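Local coordinates for arabinan endo-1,5-alpha-l-arabinosidase A (Cellvibrio cellulosa, PDB 1GYH), which cleaves the alpha-1,5-arabinofuranosyl bonds of linear arabinan, releasing almost exclusively arabinotriose, as part of plant cell wall breakdown, at residues D9-R14 with H262-T267; Y79-A84 with I128-I133. All coordinates share one frame; numbering follows the deposited sequence. Where two conformers were deposited one is given.

Contact 1 of 2, residues D9-R14 with H262-T267; sequences DPVMTR and HNSAYT
Asp9 lies over the ring of His262, and the two segments then run side by side, joined by side chains reaching from 262-267 to the backbone of 9-14. From its base, the Asp9 side chain sets CB over the centre of the imidazole, 3.6 Å from the ring centroid, a CH-pi contact. CG continues above the same face, and OD1 reaches the ND1 side; it lies 3.0 Å from His262 ND1, but the angle is too poor for a hydrogen bond. OD2 instead hydrogen-bonds Thr24 OG1, just past the end of strand 18-23, which helps hold the carboxylate. The carboxylate is tilted 49° against the ring it covers. Next in line, Ser264 OG donates to Pro10 O at 2.9 Å; the hydroxyl lies between the backbone N and the carbonyl carbon of its own residue, and it approaches 30° out of the carbonyl plane of Pro10. His262 O, with Pro10 CD 3.7 Å away, is buried without a polar partner. Farther along, Tyr266 OH accepts a nearly straight bond from Met12 N (3.0 Å, 171°) and also presses on Val11 CB at 3.3 Å, while Met12 CB packs on Tyr266 CE2 at 4.3 Å. The short strand axes come no closer than 7.3 Å, each strand having its backbone partners in its own sheet. The example illustrates the blade-to-blade interface of a five-bladed beta-propeller, where inner strands of the first and last blades meet along the central axis. Asp9 is probably the proton acceptor and His262 probably a calcium ligand, which places the Asp9-His262 end of this interface at the active centre of a family 43 glycosidase.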
loop_
_atom_site.group_PDB
_atom_site.type_symbol
_atom_site.label_atom_id
_atom_site.label_comp_id
_atom_site.label_asym_id
_atom_site.label_seq_id
_atom_site.Cartn_x
_atom_site.Cartn_y
_atom_site.Cartn_z
ATOM N N ASP A 9 0.604 -5.159 -5.032
ATOM C CA ASP A 9 0.495 -4.271 -3.875
ATOM C C ASP A 9 1.719 -4.414 -2.937
ATOM O O ASP A 9 1.543 -4.527 -1.744
ATOM C CB ASP A 9 -0.847 -4.478 -3.107
ATOM C CG ASP A 9 -2.055 -4.631 -4.044
ATOM O OD1 ASP A 9 -2.190 -3.799 -5.001
ATOM O OD2 ASP A 9 -2.903 -5.556 -3.899
ATOM N N PRO A 10 2.945 -4.355 -3.466
ATOM C CA PRO A 10 4.150 -4.685 -2.684
ATOM C C PRO A 10 4.600 -3.640 -1.676
ATOM O O PRO A 10 4.435 -2.435 -1.882
ATOM C CB PRO A 10 5.218 -4.872 -3.745
ATOM C CG PRO A 10 4.845 -3.859 -4.759
ATOM C CD PRO A 10 3.290 -3.970 -4.845
ATOM N N VAL A 11 5.120 -4.152 -0.569
ATOM C CA VAL A 11 5.854 -3.380 0.424
ATOM C C VAL A 11 7.136 -4.141 0.830
ATOM O O VAL A 11 7.275 -5.362 0.597
ATOM C CB VAL A 11 5.010 -3.061 1.658
ATOM C CG1 VAL A 11 3.838 -2.111 1.306
ATOM C CG2 VAL A 11 4.536 -4.367 2.358
ATOM N N MET A 12 8.083 -3.417 1.438
ATOM C CA MET A 12 9.412 -3.987 1.751
ATOM C C MET A 12 9.960 -3.408 3.039
ATOM O O MET A 12 9.585 -2.298 3.451
ATOM C CB MET A 12 10.440 -3.695 0.636
ATOM C CG MET A 12 10.240 -4.422 -0.689
ATOM S SD MET A 12 11.407 -3.990 -2.027
ATOM C CE MET A 12 12.921 -4.324 -1.303
ATOM N N THR A 13 10.862 -4.166 3.646
ATOM C CA THR A 13 11.658 -3.743 4.795
ATOM C C THR A 13 12.976 -4.510 4.883
ATOM O O THR A 13 13.144 -5.534 4.245
ATOM C CB THR A 13 10.822 -3.837 6.090
ATOM O OG1 THR A 13 11.290 -2.858 7.010
ATOM C CG2 THR A 13 10.905 -5.198 6.804
ATOM N N ARG A 14 13.900 -4.039 5.697
ATOM C CA ARG A 14 15.177 -4.712 5.877
ATOM C C ARG A 14 15.353 -5.043 7.350
ATOM O O ARG A 14 15.129 -4.186 8.216
ATOM C CB ARG A 14 16.350 -3.827 5.399
ATOM C CG ARG A 14 17.714 -4.488 5.507
ATOM C CD ARG A 14 18.961 -3.768 4.877
ATOM N NE ARG A 14 19.923 -4.747 4.305
ATOM C CZ ARG A 14 21.135 -4.455 3.775
ATOM N NH1 ARG A 14 21.589 -3.214 3.755
ATOM N NH2 ARG A 14 21.894 -5.416 3.265
ATOM N N HIS A 262 -0.222 0.903 -7.073
ATOM C CA HIS A 262 -0.292 0.477 -5.662
ATOM C C HIS A 262 1.093 0.429 -5.039
ATOM O O HIS A 262 1.619 -0.648 -4.762
ATOM C CB HIS A 262 -1.029 -0.866 -5.433
ATOM C CG HIS A 262 -1.489 -1.019 -4.007
ATOM N ND1 HIS A 262 -2.818 -1.168 -3.660
ATOM C CD2 HIS A 262 -0.814 -0.897 -2.844
ATOM C CE1 HIS A 262 -2.929 -1.192 -2.345
ATOM N NE2 HIS A 262 -1.724 -1.024 -1.827
ATOM N N ASN A 263 1.687 1.609 -4.878
ATOM C CA ASN A 263 3.099 1.705 -4.534
ATOM C C ASN A 263 3.393 1.830 -3.064
ATOM O O ASN A 263 2.531 2.133 -2.244
ATOM C CB ASN A 263 3.747 2.923 -5.251
ATOM C CG ASN A 263 3.411 4.205 -4.601
ATOM O OD1 ASN A 263 2.285 4.673 -4.739
ATOM N ND2 ASN A 263 4.369 4.790 -3.832
ATOM N N SER A 264 4.668 1.627 -2.756
ATOM C CA SER A 264 5.274 2.064 -1.520
ATOM C C SER A 264 6.549 2.874 -1.949
ATOM O O SER A 264 6.846 2.998 -3.147
ATOM C CB SER A 264 5.598 0.880 -0.598
ATOM O OG SER A 264 6.257 -0.221 -1.285
ATOM N N ALA A 265 7.279 3.384 -0.956
ATOM C CA ALA A 265 8.452 4.266 -1.194
ATOM C C ALA A 265 9.278 4.300 0.088
ATOM O O ALA A 265 8.723 4.275 1.201
ATOM C CB ALA A 265 8.024 5.655 -1.599
ATOM N N TYR A 266 10.601 4.289 -0.071
ATOM C CA TYR A 266 11.507 4.131 1.039
ATOM C C TYR A 266 12.808 4.881 0.814
ATOM O O TYR A 266 13.218 5.133 -0.338
ATOM C CB TYR A 266 11.860 2.653 1.251
ATOM C CG TYR A 266 10.619 1.779 1.440
ATOM C CD1 TYR A 266 10.034 1.650 2.686
ATOM C CD2 TYR A 266 10.045 1.117 0.364
ATOM C CE1 TYR A 266 8.908 0.844 2.878
ATOM C CE2 TYR A 266 8.905 0.307 0.528
ATOM C CZ TYR A 266 8.346 0.173 1.792
ATOM O OH TYR A 266 7.242 -0.625 1.997
ATOM N N THR A 267 13.400 5.250 1.943
ATOM C CA THR A 267 14.746 5.774 2.011
ATOM C C THR A 267 15.616 4.722 2.686
ATOM O O THR A 267 15.421 4.400 3.847
ATOM C CB THR A 267 14.733 7.116 2.775
ATOM O OG1 THR A 267 13.963 8.105 2.058
ATOM C CG2 THR A 267 16.180 7.710 2.856
HETATM O O HOH W 1 2.120 -0.398 -0.804
#

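Contact 2 of 2, residues Y79-A84 with I128-I133; sequences YYSVSA and IAPAII
At a blade-to-blade junction of the five-bladed beta-propeller, Tyr79 and Ser81 of strand 75-82 meet Ile128, Pro130 and Ile132, which lead into and begin the inner strand of the next blade. The two segments run nearly antiparallel, yet side chains carry the contact. Ser81 OG takes the N-H of Ala129 at 3.1 Å in a fairly straight bond (168°) and makes a second bond to Trp65 O, tying the loop before strand 131-134 to two strands of the preceding blade. The methyl of Ala129, an engineered residue, points away from 79-84. Pro130 CD comes within 3.5 Å of Ser81 OG. Separately, Ile128 CG2 packs 3.7 Å from Ser83 OG, whose hydrogen bond is to Ser90 OG. Pro130 CG packs on Tyr79 CB at 3.6 Å. The phenol of Tyr79, bonded at its tip to Leu160 O, crosses Ile132 at about a right angle. Ile132 CG1 is anti to the carbonyl carbon, and the turn about CG1 (chi2 -57°) brings CD1 over one ring face, offset toward the rim and 3.7 Å from the centroid of Tyr79, while Ile132 CG1 touches Tyr79 CE1 at 3.5 Å.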
loop_
_atom_site.group_PDB
_atom_site.type_symbol
_atom_site.label_atom_id
_atom_site.label_comp_id
_atom_site.label_asym_id
_atom_site.label_seq_id
_atom_site.Cartn_x
_atom_site.Cartn_y
_atom_site.Cartn_z
ATOM N N TYR A 79 0.280 -4.989 8.761
ATOM C CA TYR A 79 -1.120 -4.647 8.525
ATOM C C TYR A 79 -1.592 -5.325 7.241
ATOM O O TYR A 79 -0.810 -5.523 6.337
ATOM C CB TYR A 79 -1.302 -3.127 8.451
ATOM C CG TYR A 79 -0.867 -2.469 9.736
ATOM C CD1 TYR A 79 0.500 -2.184 9.979
ATOM C CD2 TYR A 79 -1.788 -2.183 10.738
ATOM C CE1 TYR A 79 0.893 -1.608 11.186
ATOM C CE2 TYR A 79 -1.394 -1.628 11.946
ATOM C CZ TYR A 79 -0.066 -1.318 12.153
ATOM O OH TYR A 79 0.295 -0.785 13.349
ATOM N N TYR A 80 -2.880 -5.703 7.186
ATOM C CA TYR A 80 -3.402 -6.514 6.086
ATOM C C TYR A 80 -4.914 -6.248 5.994
ATOM O O TYR A 80 -5.525 -5.803 6.977
ATOM C CB TYR A 80 -3.106 -8.031 6.308
ATOM C CG TYR A 80 -3.728 -8.605 7.584
ATOM C CD1 TYR A 80 -5.056 -9.034 7.588
ATOM C CD2 TYR A 80 -3.019 -8.628 8.805
ATOM C CE1 TYR A 80 -5.661 -9.515 8.733
ATOM C CE2 TYR A 80 -3.607 -9.094 9.981
ATOM C CZ TYR A 80 -4.951 -9.548 9.940
ATOM O OH TYR A 80 -5.598 -10.030 11.057
ATOM N N SER A 81 -5.488 -6.514 4.812
ATOM C CA SER A 81 -6.899 -6.207 4.510
ATOM C C SER A 81 -7.678 -7.510 4.231
ATOM O O SER A 81 -7.215 -8.377 3.496
ATOM C CB SER A 81 -7.014 -5.267 3.293
ATOM O OG SER A 81 -6.048 -4.209 3.339
ATOM N N VAL A 82 -8.833 -7.630 4.865
ATOM C CA VAL A 82 -9.863 -8.662 4.563
ATOM C C VAL A 82 -11.020 -7.944 3.853
ATOM O O VAL A 82 -11.563 -6.961 4.342
ATOM C CB VAL A 82 -10.345 -9.302 5.862
ATOM C CG1 VAL A 82 -11.622 -10.121 5.630
ATOM C CG2 VAL A 82 -9.262 -10.176 6.487
ATOM N N SER A 83 -11.409 -8.422 2.681
ATOM C CA SER A 83 -12.432 -7.735 1.913
ATOM C C SER A 83 -13.207 -8.664 0.983
ATOM O O SER A 83 -13.114 -9.892 1.088
ATOM C CB SER A 83 -11.771 -6.613 1.104
ATOM O OG SER A 83 -12.720 -5.670 0.616
ATOM N N ALA A 84 -13.980 -8.052 0.099
ATOM C CA ALA A 84 -14.660 -8.750 -0.987
ATOM C C ALA A 84 -14.752 -7.848 -2.197
ATOM O O ALA A 84 -15.071 -6.651 -2.090
ATOM C CB ALA A 84 -16.094 -9.190 -0.525
ATOM N N ILE A 128 -9.569 -0.880 3.468
ATOM C CA ILE A 128 -8.478 -1.634 2.862
ATOM C C ILE A 128 -7.265 -0.694 2.596
ATOM O O ILE A 128 -7.433 0.521 2.558
ATOM C CB ILE A 128 -8.883 -2.320 1.521
ATOM C CG1 ILE A 128 -9.109 -1.319 0.398
ATOM C CG2 ILE A 128 -10.155 -3.288 1.746
ATOM C CD1 ILE A 128 -9.385 -2.002 -0.973
ATOM N N ALA A 129 -6.099 -1.305 2.377
ATOM C CA ALA A 129 -4.875 -0.616 1.884
ATOM C C ALA A 129 -4.239 0.338 2.887
ATOM O O ALA A 129 -4.040 1.505 2.595
ATOM C CB ALA A 129 -5.125 0.093 0.522
ATOM N N PRO A 130 -3.874 -0.172 4.061
ATOM C CA PRO A 130 -3.224 0.643 5.086
ATOM C C PRO A 130 -1.787 1.052 4.718
ATOM O O PRO A 130 -1.077 0.330 3.982
ATOM C CB PRO A 130 -3.183 -0.290 6.293
ATOM C CG PRO A 130 -3.086 -1.596 5.706
ATOM C CD PRO A 130 -4.001 -1.565 4.518
ATOM N N ALA A 131 -1.390 2.221 5.244
ATOM C CA ALA A 131 0.011 2.693 5.176
ATOM C C ALA A 131 0.336 3.465 6.456
ATOM O O ALA A 131 -0.462 4.335 6.863
ATOM C CB ALA A 131 0.268 3.525 3.933
ATOM N N ILE A 132 1.473 3.161 7.097
ATOM C CA ILE A 132 1.763 3.714 8.420
ATOM C C ILE A 132 2.815 4.832 8.307
ATOM O O ILE A 132 3.827 4.637 7.656
ATOM C CB ILE A 132 2.288 2.621 9.375
ATOM C CG1 ILE A 132 1.366 1.359 9.404
ATOM C CG2 ILE A 132 2.490 3.169 10.765
ATOM C CD1 ILE A 132 -0.093 1.630 9.797
ATOM N N ILE A 133 2.574 5.954 8.977
ATOM C CA ILE A 133 3.481 7.131 8.930
ATOM C C ILE A 133 3.607 7.775 10.307
ATOM O O ILE A 133 2.609 8.015 10.992
ATOM C CB ILE A 133 3.025 8.174 7.873
ATOM C CG1 ILE A 133 4.025 9.362 7.789
ATOM C CG2 ILE A 133 1.606 8.750 8.191
ATOM C CD1 ILE A 133 5.386 8.948 7.198
#

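Overall arrangement
Contact 1 joins the first and last blades and contact 2 the second and third, so together they sample two of the junctions that assemble the propeller around its axis. Their centres are 14 Å apart, and each is about 7 Å from the centre of the chain. They meet where His262 CE1 packs on the methyl CB of the engineered Ala129, at 3.8 Å. Both border the probable active site: the side chain of His262 lies about 5 Å from that of Glu192, the likely proton donor, and the side chain of Ile128 about 4 Å from those of Asn126 and Ser146, both probable substrate-binding residues. In sequence, contact 2 is nested within the loop that contact 1 closes.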